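PDB 3GYK: 27kDa outer membrane protein from Silicibacter pomeroyi, which is probably a thioredoxin-like oxidoreductase of the DsbA family, expected to carry out thiol-disulfide exchange. Local coordinates for residues D31-Y36 and E66-A71. Residues are numbered along the deposited sequence; the frame is centred on the assembly and turned at random.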
loop_
_atom_site.group_PDB
_atom_site.type_symbol
_atom_site.label_atom_id
_atom_site.label_comp_id
_atom_site.label_asym_id
_atom_site.label_seq_id
_atom_site.Cartn_x
_atom_site.Cartn_y
_atom_site.Cartn_z
ATOM N N ASP A 31 7.099 0.698 0.282
ATOM C CA ASP A 31 7.847 1.911 0.692
ATOM C C ASP A 31 8.014 2.708 -0.598
ATOM O O ASP A 31 8.383 2.139 -1.636
ATOM C CB ASP A 31 9.202 1.463 1.281
ATOM C CG ASP A 31 10.105 2.620 1.701
ATOM O OD1 ASP A 31 10.418 3.470 0.834
ATOM O OD2 ASP A 31 10.535 2.642 2.881
ATOM N N TYR A 32 7.746 4.021 -0.539
ATOM C CA TYR A 32 7.763 4.865 -1.748
ATOM C C TYR A 32 9.136 5.055 -2.386
ATOM O O TYR A 32 9.205 5.499 -3.512
ATOM C CB TYR A 32 7.070 6.238 -1.526
ATOM C CG TYR A 32 5.588 6.079 -1.302
ATOM C CD1 TYR A 32 4.731 5.780 -2.377
ATOM C CD2 TYR A 32 5.043 6.201 -0.024
ATOM C CE1 TYR A 32 3.344 5.583 -2.171
ATOM C CE2 TYR A 32 3.649 6.021 0.198
ATOM C CZ TYR A 32 2.818 5.717 -0.876
ATOM O OH TYR A 32 1.473 5.516 -0.633
ATOM N N ASN A 33 10.210 4.673 -1.684
ATOM C CA ASN A 33 11.548 4.752 -2.222
ATOM C C ASN A 33 12.143 3.401 -2.621
ATOM O O ASN A 33 13.322 3.312 -3.018
ATOM C CB ASN A 33 12.449 5.466 -1.224
ATOM C CG ASN A 33 12.240 6.983 -1.259
ATOM O OD1 ASN A 33 12.269 7.580 -2.334
ATOM N ND2 ASN A 33 12.031 7.599 -0.097
ATOM N N CYS A 34 11.312 2.368 -2.558
ATOM C CA CYS A 34 11.756 1.029 -2.909
ATOM C C CYS A 34 11.651 0.793 -4.425
ATOM O O CYS A 34 10.543 0.851 -4.998
ATOM C CB CYS A 34 10.940 0.030 -2.093
ATOM S SG CYS A 34 11.150 -1.697 -2.631
ATOM N N PRO A 35 12.786 0.513 -5.086
ATOM C CA PRO A 35 12.788 0.357 -6.551
ATOM C C PRO A 35 11.849 -0.760 -7.014
ATOM O O PRO A 35 11.153 -0.621 -8.037
ATOM C CB PRO A 35 14.235 -0.018 -6.866
ATOM C CG PRO A 35 15.025 0.561 -5.754
ATOM C CD PRO A 35 14.159 0.506 -4.534
ATOM N N TYR A 36 11.827 -1.877 -6.283
ATOM C CA TYR A 36 10.913 -2.935 -6.691
ATOM C C TYR A 36 9.445 -2.619 -6.415
ATOM O O TYR A 36 8.593 -3.130 -7.112
ATOM C CB TYR A 36 11.308 -4.291 -6.076
ATOM C CG TYR A 36 12.301 -5.099 -6.885
ATOM C CD1 TYR A 36 13.575 -5.367 -6.392
ATOM C CD2 TYR A 36 11.940 -5.668 -8.110
ATOM C CE1 TYR A 36 14.470 -6.130 -7.117
ATOM C CE2 TYR A 36 12.820 -6.444 -8.831
ATOM C CZ TYR A 36 14.081 -6.684 -8.326
ATOM O OH TYR A 36 14.959 -7.457 -9.058
ATOM N N GLU A 66 14.085 8.478 6.392
ATOM C CA GLU A 66 13.226 9.603 6.780
ATOM C C GLU A 66 12.326 10.086 5.641
ATOM O O GLU A 66 11.191 10.498 5.885
ATOM C CB GLU A 66 14.081 10.748 7.334
ATOM C CG GLU A 66 14.781 10.365 8.631
ATOM C CD GLU A 66 15.769 11.410 9.103
ATOM O OE1 GLU A 66 15.434 12.621 9.060
ATOM O OE2 GLU A 66 16.881 11.018 9.525
ATOM N N GLY A 67 12.834 10.052 4.408
ATOM C CA GLY A 67 12.028 10.447 3.227
ATOM C C GLY A 67 10.864 9.473 3.058
ATOM O O GLY A 67 9.699 9.870 2.850
ATOM N N SER A 68 11.172 8.179 3.173
ATOM C CA SER A 68 10.146 7.153 3.123
ATOM C C SER A 68 9.088 7.340 4.220
ATOM O O SER A 68 7.894 7.166 3.964
ATOM C CB SER A 68 10.771 5.748 3.232
ATOM O OG SER A 68 11.539 5.483 2.059
ATOM N N ASP A 69 9.535 7.655 5.435
ATOM C CA ASP A 69 8.603 7.904 6.523
ATOM C C ASP A 69 7.706 9.105 6.203
ATOM O O ASP A 69 6.480 9.023 6.384
ATOM C CB ASP A 69 9.329 8.115 7.847
ATOM C CG ASP A 69 8.380 8.104 9.030
ATOM O OD1 ASP A 69 7.925 7.012 9.407
ATOM O OD2 ASP A 69 8.109 9.193 9.576
ATOM N N PHE A 70 8.292 10.175 5.680
ATOM C CA PHE A 70 7.526 11.366 5.322
ATOM C C PHE A 70 6.439 11.000 4.312
ATOM O O PHE A 70 5.274 11.347 4.494
ATOM C CB PHE A 70 8.450 12.465 4.781
ATOM C CG PHE A 70 7.777 13.804 4.631
ATOM C CD1 PHE A 70 7.987 14.801 5.577
ATOM C CD2 PHE A 70 6.913 14.065 3.560
ATOM C CE1 PHE A 70 7.353 16.073 5.470
ATOM C CE2 PHE A 70 6.283 15.335 3.439
ATOM C CZ PHE A 70 6.502 16.327 4.399
ATOM N N ALA A 71 6.841 10.300 3.256
ATOM C CA ALA A 71 5.931 9.862 2.206
ATOM C C ALA A 71 4.775 8.995 2.733
ATOM O O ALA A 71 3.608 9.220 2.371
ATOM C CB ALA A 71 6.731 9.104 1.131
HETATM O O HOH W 1 7.333 4.969 2.159
#
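Ser68, on the first turn of helix 66-77, directs its hydroxyl at the carboxylate of Asp31, and OG donates to Asp31 OD1 over 2.6 Å on the syn side of that oxygen. Asp31 OD1 takes a second hydrogen bond, from Asn33 N at 2.8 Å, which closes an Asx turn; with CG of Asp31 anti to the backbone N of Asp31 (chi1 178°), the carboxylate can serve both the turn and the helix. The other oxygen, OD2, accepts from the backbone N atoms of Ile63 and Leu64, just ahead of the helix. Ser68 OG is also an acceptor: Asn33 ND2 reaches it at 3.1 Å with the oxygen close to the amide plane, while Asn33 OD1 is held by Ala98 N. An alanine in place of Asp31 would probably leave the Ser68 hydroxyl and the backbone N-H of Asn33 without their shared acceptor, and the N-H groups of Ile63 and Leu64 without theirs.

A water links the two backbones, accepting from Tyr32 N and donating to Ser68 O, each at 2.9 Å. Beside it, the apolar contact is small: Ala71 CB approaches the Tyr32 ring obliquely, 3.6 Å from CD2. The phenol oxygen lies beyond, hydrogen-bonded to Glu60 and His88.

The loop also makes a type I turn from Asp31 to Cys34, the N-cap of helix 35-50. Cys34 begins a CxxC sequence at the helix start, consistent with the redox site of a DsbA-like thioredoxin fold; the contact joins the loop leading into it to helix 66-77, the first of the helices inserted between strands 54-60 and 147-150.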